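Local coordinates for oligopeptide-binding protein oppA (Lactococcus lactis, PDB 3DRF) that binds oligopeptides in a voluminous Venus-flytrap cavity as the receptor of the OppABCDF ABC transporter, which takes up peptides larger than three amino acids, at residues A87-D92 with A98-R103; D70-T75 with K104-S109; D134-S139 with V144-Y149; E192-Y197 with L219-F224. All coordinates share one frame; numbering follows the deposited sequence.

Interaction 1 (A87-D92 with A98-R103); sequences ADVALD and ATITLR
An antiparallel beta hairpin sets Asp-88 against Thr-101 and Ala-90 against Thr-99, with 87-92 as the edge strand of its sheet. Each of these hydrogen-bonded pairs forms two nearly straight backbone bonds; the bond from Thr-101 N to Asp-88 O measures 2.9 Å, and the one from Ala-90 N to Thr-99 O is 3.0 Å. Between them, Val-89 and Ile-100 make a non-hydrogen-bonded pair, and the CA of Ile-100 lies 3.4 Å from Asp-88 O in a CA-H...O contact.

The faces differ in chemistry. Ala-87, Val-89, Leu-91, Ala-98, Ile-100 and Leu-102 share the apolar one. The small methyl of Ala-87 lets the CD2 branch of Leu-102 approach its CB to 3.8 Å, while Ala-98 CB receives CG2 of Val-89 and, at 4.0 Å, CD2 of Leu-91. Ile-100 reaches on to strand 170-174. The other face carries Asp-88, Ala-90 and the threonines, suited to a more exposed surface; Asp-88 OD1 accepts from Gly-84 N. On Thr-99, OG1 stands beside its own backbone N (chi1 -58°). There it meets a water at 2.8 Å, and the same water donates to Ala-90 O at 3.0 Å.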
loop_
_atom_site.group_PDB
_atom_site.type_symbol
_atom_site.label_atom_id
_atom_site.label_comp_id
_atom_site.label_asym_id
_atom_site.label_seq_id
_atom_site.Cartn_x
_atom_site.Cartn_y
_atom_site.Cartn_z
ATOM N N ALA A 87 -8.697 -9.576 18.984
ATOM C CA ALA A 87 -10.139 -9.697 18.817
ATOM C C ALA A 87 -10.427 -10.878 17.874
ATOM O O ALA A 87 -9.548 -11.329 17.190
ATOM C CB ALA A 87 -10.749 -8.379 18.219
ATOM N N ASP A 88 -11.673 -11.313 17.920
ATOM C CA ASP A 88 -12.213 -12.303 16.941
ATOM C C ASP A 88 -13.326 -11.620 16.117
ATOM O O ASP A 88 -13.967 -10.707 16.557
ATOM C CB ASP A 88 -12.834 -13.506 17.685
ATOM C CG ASP A 88 -11.806 -14.359 18.471
ATOM O OD1 ASP A 88 -10.637 -14.206 18.280
ATOM O OD2 ASP A 88 -12.318 -15.192 19.198
ATOM N N VAL A 89 -13.527 -12.124 14.906
ATOM C CA VAL A 89 -14.602 -11.670 14.039
ATOM C C VAL A 89 -15.430 -12.899 13.610
ATOM O O VAL A 89 -14.899 -13.928 13.279
ATOM C CB VAL A 89 -14.076 -10.816 12.885
ATOM C CG1 VAL A 89 -13.101 -11.629 12.006
ATOM C CG2 VAL A 89 -15.249 -10.296 12.042
ATOM N N ALA A 90 -16.734 -12.748 13.660
ATOM C CA ALA A 90 -17.704 -13.760 13.181
ATOM C C ALA A 90 -18.590 -13.168 12.093
ATOM O O ALA A 90 -19.206 -12.161 12.277
ATOM C CB ALA A 90 -18.574 -14.202 14.315
ATOM N N LEU A 91 -18.657 -13.815 10.950
ATOM C CA LEU A 91 -19.543 -13.425 9.855
ATOM C C LEU A 91 -20.875 -14.131 9.943
ATOM O O LEU A 91 -20.909 -15.292 10.165
ATOM C CB LEU A 91 -18.867 -13.746 8.495
ATOM C CG LEU A 91 -17.431 -13.195 8.279
ATOM C CD1 LEU A 91 -16.955 -13.600 6.905
ATOM C CD2 LEU A 91 -17.416 -11.622 8.386
ATOM N N ASP A 92 -21.953 -13.419 9.755
ATOM C CA ASP A 92 -23.295 -13.996 9.588
ATOM C C ASP A 92 -23.832 -13.570 8.238
ATOM O O ASP A 92 -24.254 -12.501 8.031
ATOM C CB ASP A 92 -24.210 -13.541 10.738
ATOM C CG ASP A 92 -25.620 -14.067 10.621
ATOM O OD1 ASP A 92 -26.051 -14.542 9.608
ATOM O OD2 ASP A 92 -26.284 -13.945 11.652
ATOM N N ALA A 98 -20.893 -8.556 10.297
ATOM C CA ALA A 98 -19.668 -8.967 11.008
ATOM C C ALA A 98 -19.829 -8.525 12.474
ATOM O O ALA A 98 -20.225 -7.414 12.755
ATOM C CB ALA A 98 -18.406 -8.331 10.391
ATOM N N THR A 99 -19.512 -9.432 13.375
ATOM C CA THR A 99 -19.527 -9.140 14.795
ATOM C C THR A 99 -18.109 -9.315 15.319
ATOM O O THR A 99 -17.546 -10.388 15.234
ATOM C CB THR A 99 -20.484 -10.081 15.536
ATOM O OG1 THR A 99 -21.782 -9.939 14.984
ATOM C CG2 THR A 99 -20.558 -9.704 17.019
ATOM N N ILE A 100 -17.573 -8.222 15.861
ATOM C CA ILE A 100 -16.199 -8.164 16.361
ATOM C C ILE A 100 -16.266 -8.225 17.898
ATOM O O ILE A 100 -16.957 -7.462 18.503
ATOM C CB ILE A 100 -15.479 -6.837 15.894
ATOM C CG1 ILE A 100 -15.254 -6.786 14.373
ATOM C CG2 ILE A 100 -14.148 -6.713 16.592
ATOM C CD1 ILE A 100 -16.493 -6.405 13.565
ATOM N N THR A 101 -15.534 -9.161 18.482
ATOM C CA THR A 101 -15.434 -9.294 19.956
ATOM C C THR A 101 -13.991 -9.058 20.396
ATOM O O THR A 101 -13.142 -9.837 20.118
ATOM C CB THR A 101 -15.898 -10.700 20.395
ATOM O OG1 THR A 101 -17.249 -10.877 19.953
ATOM C CG2 THR A 101 -15.870 -10.855 21.909
ATOM N N LEU A 102 -13.794 -7.942 21.063
ATOM C CA LEU A 102 -12.471 -7.592 21.607
ATOM C C LEU A 102 -12.210 -8.474 22.864
ATOM O O LEU A 102 -13.082 -8.693 23.634
ATOM C CB LEU A 102 -12.445 -6.106 22.031
ATOM C CG LEU A 102 -12.826 -5.100 20.950
ATOM C CD1 LEU A 102 -12.985 -3.716 21.574
ATOM C CD2 LEU A 102 -11.812 -5.063 19.793
ATOM N N ARG A 103 -10.970 -8.889 23.041
ATOM C CA ARG A 103 -10.621 -9.605 24.291
ATOM C C ARG A 103 -10.975 -8.783 25.531
ATOM O O ARG A 103 -10.807 -7.608 25.574
ATOM C CB ARG A 103 -9.120 -9.951 24.306
ATOM C CG ARG A 103 -8.809 -11.214 23.553
ATOM C CD ARG A 103 -7.285 -11.485 23.658
ATOM N NE ARG A 103 -6.863 -12.718 22.999
ATOM C CZ ARG A 103 -6.674 -13.855 23.637
ATOM N NH1 ARG A 103 -6.885 -13.924 24.943
ATOM N NH2 ARG A 103 -6.278 -14.898 22.961
HETATM O O HOH W 1 -22.042 -11.424 12.678
#

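Interaction 2 (D70-T75 with K104-S109); sequences DGLFFT and KDLKWS
Asp-70 begins the contact by bringing its carboxylate to the benzo edge of Trp-108. OD2 lies near the plane of the indole, 3.5 Å from CZ3 and 4.1 Å from CH2, and the carboxylate plane stands 85° from that of the ring. An acidic oxygen suits this place, because the rim of an aromatic ring carries slightly positive C-H groups, whereas its pi face would probably repel it. The other oxygen, OD1, is bonded to Thr-221 OG1, which helps fix the rotation of the carboxylate; across the indole, Trp-108 NE1 is tied to Asp-118 OD2. Asp-70 also has a left-handed backbone (phi 62°, psi 47°), a conformation that aspartate tolerates better than most residues with a side chain.

Two residues on, Leu-72 supplies the apolar half. Its CD2 meets CD2 of Leu-106 at 4.0 Å, the two side chains crossing at about a right angle. Leu-106 extends its CG anti to the backbone N, which carries the branched end across to Leu-72. Branched leucines fit here because each can touch several neighbours: Leu-72 also packs on Ala-87 and Leu-102, and Leu-106 on Trp-244. The CB of Leu-72 further sits 3.9 Å above the centre of the Phe-73 ring, which in turn packs on Ala-87, Val-89 and Ile-100 of the hairpin. The arrangement is buried loop-to-loop packing beside a beta hairpin, within the two-lobed fold of family 5 solute-binding proteins.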
loop_
_atom_site.group_PDB
_atom_site.type_symbol
_atom_site.label_atom_id
_atom_site.label_comp_id
_atom_site.label_asym_id
_atom_site.label_seq_id
_atom_site.Cartn_x
_atom_site.Cartn_y
_atom_site.Cartn_z
ATOM N N ASP A 70 -2.158 -1.075 15.564
ATOM C CA ASP A 70 -3.211 -1.649 16.407
ATOM C C ASP A 70 -4.216 -2.546 15.652
ATOM O O ASP A 70 -5.392 -2.492 15.789
ATOM C CB ASP A 70 -3.859 -0.546 17.277
ATOM C CG ASP A 70 -2.824 0.111 18.182
ATOM O OD1 ASP A 70 -2.017 -0.657 18.725
ATOM O OD2 ASP A 70 -2.839 1.298 18.292
ATOM N N GLY A 71 -3.601 -3.407 14.871
ATOM C CA GLY A 71 -4.308 -4.501 14.225
ATOM C C GLY A 71 -4.909 -5.467 15.232
ATOM O O GLY A 71 -4.322 -5.721 16.284
ATOM N N LEU A 72 -6.091 -5.988 14.915
ATOM C CA LEU A 72 -6.880 -6.797 15.863
ATOM C C LEU A 72 -6.845 -8.319 15.677
ATOM O O LEU A 72 -7.006 -9.016 16.610
ATOM C CB LEU A 72 -8.366 -6.365 15.791
ATOM C CG LEU A 72 -8.679 -4.995 16.373
ATOM C CD1 LEU A 72 -10.126 -4.699 16.110
ATOM C CD2 LEU A 72 -8.351 -4.953 17.934
ATOM N N PHE A 73 -6.716 -8.760 14.430
ATOM C CA PHE A 73 -7.018 -10.181 14.111
ATOM C C PHE A 73 -5.788 -11.004 13.755
ATOM O O PHE A 73 -4.906 -10.560 13.085
ATOM C CB PHE A 73 -8.016 -10.240 12.950
ATOM C CG PHE A 73 -9.270 -9.418 13.177
ATOM C CD1 PHE A 73 -10.113 -9.721 14.227
ATOM C CD2 PHE A 73 -9.584 -8.368 12.331
ATOM C CE1 PHE A 73 -11.275 -8.955 14.482
ATOM C CE2 PHE A 73 -10.750 -7.580 12.570
ATOM C CZ PHE A 73 -11.594 -7.874 13.663
ATOM N N PHE A 74 -5.797 -12.250 14.172
ATOM C CA PHE A 74 -4.802 -13.213 13.737
ATOM C C PHE A 74 -5.333 -13.895 12.482
ATOM O O PHE A 74 -6.508 -13.911 12.244
ATOM C CB PHE A 74 -4.560 -14.275 14.834
ATOM C CG PHE A 74 -3.618 -13.834 15.984
ATOM C CD1 PHE A 74 -3.098 -12.579 16.036
ATOM C CD2 PHE A 74 -3.275 -14.733 16.984
ATOM C CE1 PHE A 74 -2.229 -12.205 17.075
ATOM C CE2 PHE A 74 -2.408 -14.341 18.035
ATOM C CZ PHE A 74 -1.941 -13.092 18.052
ATOM N N THR A 75 -4.394 -14.443 11.723
ATOM C CA THR A 75 -4.705 -15.222 10.513
ATOM C C THR A 75 -3.827 -16.441 10.425
ATOM O O THR A 75 -2.866 -16.548 11.111
ATOM C CB THR A 75 -4.515 -14.428 9.170
ATOM O OG1 THR A 75 -3.111 -14.259 8.910
ATOM C CG2 THR A 75 -5.214 -13.030 9.198
ATOM N N LYS A 104 -11.468 -9.458 26.553
ATOM C CA LYS A 104 -11.755 -8.815 27.852
ATOM C C LYS A 104 -10.587 -8.017 28.423
ATOM O O LYS A 104 -10.773 -6.950 28.957
ATOM C CB LYS A 104 -12.213 -9.882 28.853
ATOM C CG LYS A 104 -12.738 -9.327 30.097
ATOM C CD LYS A 104 -13.073 -10.480 31.064
ATOM C CE LYS A 104 -12.771 -10.205 32.556
ATOM N NZ LYS A 104 -13.623 -11.136 33.407
ATOM N N ASP A 105 -9.396 -8.562 28.268
ATOM C CA ASP A 105 -8.151 -7.961 28.810
ATOM C C ASP A 105 -7.322 -7.160 27.795
ATOM O O ASP A 105 -6.195 -6.880 27.986
ATOM C CB ASP A 105 -7.286 -8.985 29.558
ATOM C CG ASP A 105 -6.919 -10.164 28.727
ATOM O OD1 ASP A 105 -7.422 -10.368 27.601
ATOM O OD2 ASP A 105 -6.100 -10.976 29.228
ATOM N N LEU A 106 -7.933 -6.854 26.679
ATOM C CA LEU A 106 -7.282 -5.947 25.720
ATOM C C LEU A 106 -7.303 -4.498 26.237
ATOM O O LEU A 106 -8.334 -3.936 26.405
ATOM C CB LEU A 106 -7.985 -6.048 24.334
ATOM C CG LEU A 106 -7.404 -5.176 23.240
ATOM C CD1 LEU A 106 -5.933 -5.578 22.902
ATOM C CD2 LEU A 106 -8.343 -5.224 21.958
ATOM N N LYS A 107 -6.108 -3.977 26.412
ATOM C CA LYS A 107 -5.890 -2.639 26.951
ATOM C C LYS A 107 -4.970 -1.808 26.038
ATOM O O LYS A 107 -4.229 -2.315 25.271
ATOM C CB LYS A 107 -5.258 -2.786 28.359
ATOM C CG LYS A 107 -6.177 -3.462 29.412
ATOM C CD LYS A 107 -5.428 -3.543 30.757
ATOM C CE LYS A 107 -6.314 -4.244 31.753
ATOM N NZ LYS A 107 -7.470 -3.353 31.874
ATOM N N TRP A 108 -5.083 -0.520 26.188
ATOM C CA TRP A 108 -4.080 0.439 25.703
ATOM C C TRP A 108 -2.854 0.463 26.637
ATOM O O TRP A 108 -2.910 -0.004 27.773
ATOM C CB TRP A 108 -4.689 1.881 25.699
ATOM C CG TRP A 108 -5.844 1.987 24.668
ATOM C CD1 TRP A 108 -7.160 2.001 24.952
ATOM C CD2 TRP A 108 -5.725 1.970 23.239
ATOM N NE1 TRP A 108 -7.895 2.056 23.788
ATOM C CE2 TRP A 108 -7.029 2.010 22.729
ATOM C CE3 TRP A 108 -4.641 1.996 22.353
ATOM C CZ2 TRP A 108 -7.295 2.080 21.356
ATOM C CZ3 TRP A 108 -4.905 2.041 20.986
ATOM C CH2 TRP A 108 -6.244 2.079 20.497
ATOM N N SER A 109 -1.779 1.057 26.127
ATOM C CA SER A 109 -0.496 1.062 26.847
ATOM C C SER A 109 -0.485 2.004 28.086
ATOM O O SER A 109 0.465 2.035 28.797
ATOM C CB SER A 109 0.622 1.397 25.882
ATOM O OG SER A 109 0.297 2.584 25.176
#

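Interaction 3 (D134-S139 with V144-Y149); sequences DRWTDS and VGLSDY
The benzo end of the Trp-136 indole approaches the first turn of helix 146-150 obliquely, touching Leu-146 through both its backbone and its side chain. CH2 lies 4.0 Å from Leu-146 O, and Leu-146 CG is 4.1 Å from both CH2 and CZ3. Ser-147 borders the same ring end, its CA 4.3 Å from CH2. With CG anti to the backbone N (chi1 -174°), the long indole is carried from its loop across to the helix. Tryptophan suits such a span: it is large and flat, and its ring is also stacked with His-150, while Trp-136 and Leu-146 both pack on Ala-127 of helix 116-127.

Gly-145 is the N-cap. With phi at 84°, a beta carbon would collide with the carbonyl oxygen of Val-144, so glycine suits the site; its own carbonyl O takes the bond from Tyr-149 N.

Beyond the tryptophan, the loop folds back in an ST turn, Ser-139 N donating to Thr-137 OG1 at 3.2 Å. The hydroxyls of Thr-137 and Ser-139 also bond Asp-483 OD1. Just before Trp-136, Arg-135 NH1 bonds the backbone of the bound peptide, which places this part of the loop at the peptide-binding cavity.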
loop_
_atom_site.group_PDB
_atom_site.type_symbol
_atom_site.label_atom_id
_atom_site.label_comp_id
_atom_site.label_asym_id
_atom_site.label_seq_id
_atom_site.Cartn_x
_atom_site.Cartn_y
_atom_site.Cartn_z
ATOM N N ASP A 134 -6.752 9.898 3.398
ATOM C CA ASP A 134 -6.759 9.648 1.947
ATOM C C ASP A 134 -7.300 8.224 1.646
ATOM O O ASP A 134 -7.209 7.803 0.524
ATOM C CB ASP A 134 -5.304 9.781 1.445
ATOM C CG ASP A 134 -4.700 11.140 1.802
ATOM O OD1 ASP A 134 -5.290 12.111 1.467
ATOM O OD2 ASP A 134 -3.691 11.152 2.462
ATOM N N ARG A 135 -7.890 7.564 2.656
ATOM C CA ARG A 135 -8.284 6.150 2.551
ATOM C C ARG A 135 -9.800 5.872 2.331
ATOM O O ARG A 135 -10.238 4.764 2.418
ATOM C CB ARG A 135 -7.745 5.347 3.742
ATOM C CG ARG A 135 -6.213 5.226 3.775
ATOM C CD ARG A 135 -5.818 4.271 4.935
ATOM N NE ARG A 135 -4.371 3.977 4.916
ATOM C CZ ARG A 135 -3.818 3.064 4.157
ATOM N NH1 ARG A 135 -2.524 2.845 4.225
ATOM N NH2 ARG A 135 -4.544 2.358 3.337
ATOM N N TRP A 136 -10.560 6.897 1.946
ATOM C CA TRP A 136 -11.937 6.645 1.506
ATOM C C TRP A 136 -11.884 5.760 0.217
ATOM O O TRP A 136 -10.980 5.845 -0.584
ATOM C CB TRP A 136 -12.719 7.992 1.275
ATOM C CG TRP A 136 -14.203 7.698 0.948
ATOM C CD1 TRP A 136 -14.761 7.805 -0.255
ATOM C CD2 TRP A 136 -15.230 7.141 1.828
ATOM N NE1 TRP A 136 -16.093 7.409 -0.207
ATOM C CE2 TRP A 136 -16.379 6.956 1.051
ATOM C CE3 TRP A 136 -15.259 6.766 3.186
ATOM C CZ2 TRP A 136 -17.569 6.452 1.583
ATOM C CZ3 TRP A 136 -16.415 6.265 3.701
ATOM C CH2 TRP A 136 -17.557 6.127 2.929
ATOM N N THR A 137 -12.907 4.928 0.068
ATOM C CA THR A 137 -12.935 3.936 -1.003
ATOM C C THR A 137 -14.383 3.453 -1.121
ATOM O O THR A 137 -15.115 3.531 -0.210
ATOM C CB THR A 137 -11.985 2.757 -0.670
ATOM O OG1 THR A 137 -12.332 1.693 -1.571
ATOM C CG2 THR A 137 -12.099 2.277 0.845
ATOM N N ASP A 138 -14.773 2.970 -2.289
ATOM C CA ASP A 138 -16.125 2.425 -2.423
ATOM C C ASP A 138 -16.364 1.160 -1.587
ATOM O O ASP A 138 -17.503 0.778 -1.372
ATOM C CB ASP A 138 -16.469 2.181 -3.891
ATOM C CG ASP A 138 -16.752 3.469 -4.625
ATOM O OD1 ASP A 138 -17.721 4.132 -4.217
ATOM O OD2 ASP A 138 -16.015 3.812 -5.579
ATOM N N SER A 139 -15.305 0.525 -1.083
ATOM C CA SER A 139 -15.542 -0.648 -0.186
ATOM C C SER A 139 -16.338 -0.226 1.056
ATOM O O SER A 139 -17.165 -0.954 1.531
ATOM C CB SER A 139 -14.214 -1.228 0.289
ATOM O OG SER A 139 -13.369 -1.639 -0.814
ATOM N N VAL A 144 -23.878 -0.074 5.952
ATOM C CA VAL A 144 -25.113 0.719 6.058
ATOM C C VAL A 144 -24.846 2.018 6.822
ATOM O O VAL A 144 -24.296 2.007 7.883
ATOM C CB VAL A 144 -26.244 -0.145 6.751
ATOM C CG1 VAL A 144 -27.485 0.707 6.984
ATOM C CG2 VAL A 144 -26.654 -1.296 5.811
ATOM N N GLY A 145 -25.286 3.128 6.218
ATOM C CA GLY A 145 -25.141 4.429 6.876
ATOM C C GLY A 145 -23.781 5.133 6.697
ATOM O O GLY A 145 -23.634 6.280 7.018
ATOM N N LEU A 146 -22.788 4.432 6.200
ATOM C CA LEU A 146 -21.419 4.994 6.202
ATOM C C LEU A 146 -21.219 6.058 5.119
ATOM O O LEU A 146 -20.621 7.078 5.371
ATOM C CB LEU A 146 -20.341 3.886 6.169
ATOM C CG LEU A 146 -18.875 4.403 6.419
ATOM C CD1 LEU A 146 -18.655 5.292 7.642
ATOM C CD2 LEU A 146 -17.969 3.173 6.615
ATOM N N SER A 147 -21.843 5.863 3.969
ATOM C CA SER A 147 -21.814 6.887 2.929
ATOM C C SER A 147 -22.437 8.200 3.441
ATOM O O SER A 147 -21.913 9.242 3.261
ATOM C CB SER A 147 -22.516 6.390 1.642
ATOM O OG SER A 147 -21.816 5.299 1.094
ATOM N N ASP A 148 -23.569 8.104 4.110
ATOM C CA ASP A 148 -24.282 9.312 4.564
ATOM C C ASP A 148 -23.494 10.009 5.729
ATOM O O ASP A 148 -23.511 11.191 5.859
ATOM C CB ASP A 148 -25.692 8.903 5.026
ATOM C CG ASP A 148 -26.689 8.779 3.869
ATOM O OD1 ASP A 148 -26.430 9.147 2.779
ATOM O OD2 ASP A 148 -27.747 8.305 4.179
ATOM N N TYR A 149 -22.809 9.218 6.555
ATOM C CA TYR A 149 -21.888 9.809 7.533
ATOM C C TYR A 149 -20.735 10.561 6.846
ATOM O O TYR A 149 -20.456 11.643 7.148
ATOM C CB TYR A 149 -21.374 8.718 8.478
ATOM C CG TYR A 149 -20.401 9.270 9.527
ATOM C CD1 TYR A 149 -20.876 9.899 10.693
ATOM C CD2 TYR A 149 -19.022 9.222 9.334
ATOM C CE1 TYR A 149 -20.002 10.432 11.632
ATOM C CE2 TYR A 149 -18.143 9.765 10.298
ATOM C CZ TYR A 149 -18.665 10.332 11.424
ATOM O OH TYR A 149 -17.778 10.835 12.335
#

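Interaction 4 (E192-Y197 with L219-F224); sequences ETVAPY and LVTGPF
Two irregular segments, extended at 193-195 and at 219-220, pass each other in roughly opposite directions, with CA atoms 6.9 Å apart at Pro-196 and Leu-219 and 8.8 Å apart at Val-194 and Thr-221. This spacing is too wide for a beta ladder, and side chains join the loop before helix 197-200 to the loop leading into strand 224-230, in the family 5 solute-binding fold. Alternation along these extended parts decides which residues meet: Val-194 and Pro-196 point toward Leu-219 and Thr-221, while Ala-195 and Val-220 turn away. Ala-195 instead packs its small methyl on Phe-121 and Thr-122 of helix 116-127.

Pro-196 is the centre of an inverse gamma turn (phi -81°, psi 86°), which suits proline because its ring already restrains phi and the turn makes no use of an N-H at its centre. The same residue is the N-cap of helix 197-200. Its CB faces CB of Leu-219 at 4.3 Å, a light apolar touch, and its ring also rests against Trp-108. The next residue, Tyr-197, gives its backbone N to Asp-118 OD1, on helix 116-127.

At the other end, beta-branched residues meet. Val-194 also packs on Asp-118 and Tyr-119 of that helix, burying its hydrocarbon side chain between helix and loop. Threonine suits the facing position because it divides polar from apolar: OG1 is engaged by Asp-70, whereas the methyl stands beside the backbone N (chi1 of OG1 67°). That leaves Thr-221 CG2 to meet CG2 of Val-194, methyl against methyl, at 4.1 Å.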
loop_
_atom_site.group_PDB
_atom_site.type_symbol
_atom_site.label_atom_id
_atom_site.label_comp_id
_atom_site.label_asym_id
_atom_site.label_seq_id
_atom_site.Cartn_x
_atom_site.Cartn_y
_atom_site.Cartn_z
ATOM N N GLU A 192 -9.788 -3.226 10.592
ATOM C CA GLU A 192 -9.146 -4.212 11.477
ATOM C C GLU A 192 -8.285 -3.602 12.540
ATOM O O GLU A 192 -7.499 -4.283 13.121
ATOM C CB GLU A 192 -8.297 -5.215 10.627
ATOM C CG GLU A 192 -9.082 -5.888 9.464
ATOM C CD GLU A 192 -8.264 -6.901 8.691
ATOM O OE1 GLU A 192 -7.410 -7.575 9.253
ATOM O OE2 GLU A 192 -8.528 -7.010 7.529
ATOM N N THR A 193 -8.438 -2.302 12.781
ATOM C CA THR A 193 -7.655 -1.593 13.810
ATOM C C THR A 193 -8.580 -0.813 14.743
ATOM O O THR A 193 -9.689 -0.567 14.420
ATOM C CB THR A 193 -6.634 -0.608 13.147
ATOM O OG1 THR A 193 -7.350 0.379 12.382
ATOM C CG2 THR A 193 -5.670 -1.356 12.191
ATOM N N VAL A 194 -8.025 -0.465 15.898
ATOM C CA VAL A 194 -8.655 0.432 16.891
ATOM C C VAL A 194 -7.852 1.738 17.040
ATOM O O VAL A 194 -6.718 1.804 16.773
ATOM C CB VAL A 194 -8.760 -0.275 18.299
ATOM C CG1 VAL A 194 -9.905 -1.289 18.303
ATOM C CG2 VAL A 194 -7.436 -0.951 18.724
ATOM N N ALA A 195 -8.566 2.759 17.448
ATOM C CA ALA A 195 -7.991 4.090 17.755
ATOM C C ALA A 195 -8.437 4.480 19.148
ATOM O O ALA A 195 -9.579 4.223 19.500
ATOM C CB ALA A 195 -8.482 5.130 16.708
ATOM N N PRO A 196 -7.548 5.089 19.915
ATOM C CA PRO A 196 -7.846 5.344 21.339
ATOM C C PRO A 196 -8.725 6.611 21.534
ATOM O O PRO A 196 -8.219 7.698 21.805
ATOM C CB PRO A 196 -6.444 5.468 21.948
ATOM C CG PRO A 196 -5.583 6.047 20.777
ATOM C CD PRO A 196 -6.137 5.321 19.565
ATOM N N TYR A 197 -10.031 6.393 21.425
ATOM C CA TYR A 197 -10.987 7.511 21.444
ATOM C C TYR A 197 -10.915 8.380 22.721
ATOM O O TYR A 197 -10.881 9.543 22.620
ATOM C CB TYR A 197 -12.407 6.993 21.191
ATOM C CG TYR A 197 -13.450 8.081 21.360
ATOM C CD1 TYR A 197 -13.612 9.065 20.410
ATOM C CD2 TYR A 197 -14.233 8.132 22.503
ATOM C CE1 TYR A 197 -14.569 10.065 20.593
ATOM C CE2 TYR A 197 -15.202 9.122 22.678
ATOM C CZ TYR A 197 -15.322 10.071 21.721
ATOM O OH TYR A 197 -16.265 11.094 21.841
ATOM N N LEU A 219 -0.869 6.167 22.293
ATOM C CA LEU A 219 -1.161 4.884 22.931
ATOM C C LEU A 219 -1.206 3.765 21.882
ATOM O O LEU A 219 -1.647 3.962 20.763
ATOM C CB LEU A 219 -2.511 4.904 23.693
ATOM C CG LEU A 219 -2.663 6.014 24.751
ATOM C CD1 LEU A 219 -3.997 5.838 25.529
ATOM C CD2 LEU A 219 -1.455 5.974 25.735
ATOM N N VAL A 220 -0.764 2.584 22.304
ATOM C CA VAL A 220 -0.763 1.396 21.435
ATOM C C VAL A 220 -1.238 0.187 22.217
ATOM O O VAL A 220 -1.460 0.213 23.397
ATOM C CB VAL A 220 0.619 1.122 20.809
ATOM C CG1 VAL A 220 1.131 2.381 20.075
ATOM C CG2 VAL A 220 1.643 0.687 21.918
ATOM N N THR A 221 -1.419 -0.878 21.472
ATOM C CA THR A 221 -1.988 -2.128 22.022
ATOM C C THR A 221 -1.036 -3.367 21.895
ATOM O O THR A 221 -1.347 -4.392 22.364
ATOM C CB THR A 221 -3.330 -2.510 21.300
ATOM O OG1 THR A 221 -3.085 -2.861 19.925
ATOM C CG2 THR A 221 -4.372 -1.373 21.403
ATOM N N GLY A 222 0.098 -3.203 21.250
ATOM C CA GLY A 222 0.961 -4.321 20.913
ATOM C C GLY A 222 1.908 -4.763 22.048
ATOM O O GLY A 222 1.871 -4.265 23.127
ATOM N N PRO A 223 2.789 -5.715 21.734
ATOM C CA PRO A 223 3.674 -6.286 22.794
ATOM C C PRO A 223 4.704 -5.272 23.300
ATOM O O PRO A 223 5.147 -5.417 24.431
ATOM C CB PRO A 223 4.335 -7.519 22.113
ATOM C CG PRO A 223 4.095 -7.314 20.608
ATOM C CD PRO A 223 2.820 -6.479 20.468
ATOM N N PHE A 224 5.042 -4.274 22.519
ATOM C CA PHE A 224 5.929 -3.183 22.918
ATOM C C PHE A 224 5.177 -1.851 22.782
ATOM O O PHE A 224 4.239 -1.730 22.055
ATOM C CB PHE A 224 7.203 -3.116 22.028
ATOM C CG PHE A 224 8.132 -4.326 22.184
ATOM C CD1 PHE A 224 9.231 -4.259 23.016
ATOM C CD2 PHE A 224 7.865 -5.513 21.538
ATOM C CE1 PHE A 224 10.046 -5.359 23.210
ATOM C CE2 PHE A 224 8.677 -6.649 21.704
ATOM C CZ PHE A 224 9.786 -6.559 22.543
#

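How the interactions relate
Interactions 2 and 4 are buried neighbours, their centres about 7 Å apart. A probable backbone bond from Leu-72 N to Glu-192 O, 2.8 Å, ties them, and Trp-108 of interaction 2 packs its CZ2 3.5 Å from Ala-195 C of interaction 4. Interaction 1 is nested within the chain loop closed by interaction 2 and is joined to it by a probable bond of Ala-87 N with Leu-72 O, 3.0 Å; being a partly exposed hairpin, it relies on regular backbone bonding, whereas the irregular segments of 2 and 4 meet through side chains. Interaction 3 is also buried but touches none of the others, and one of its residues, Arg-135, bonds the bound peptide.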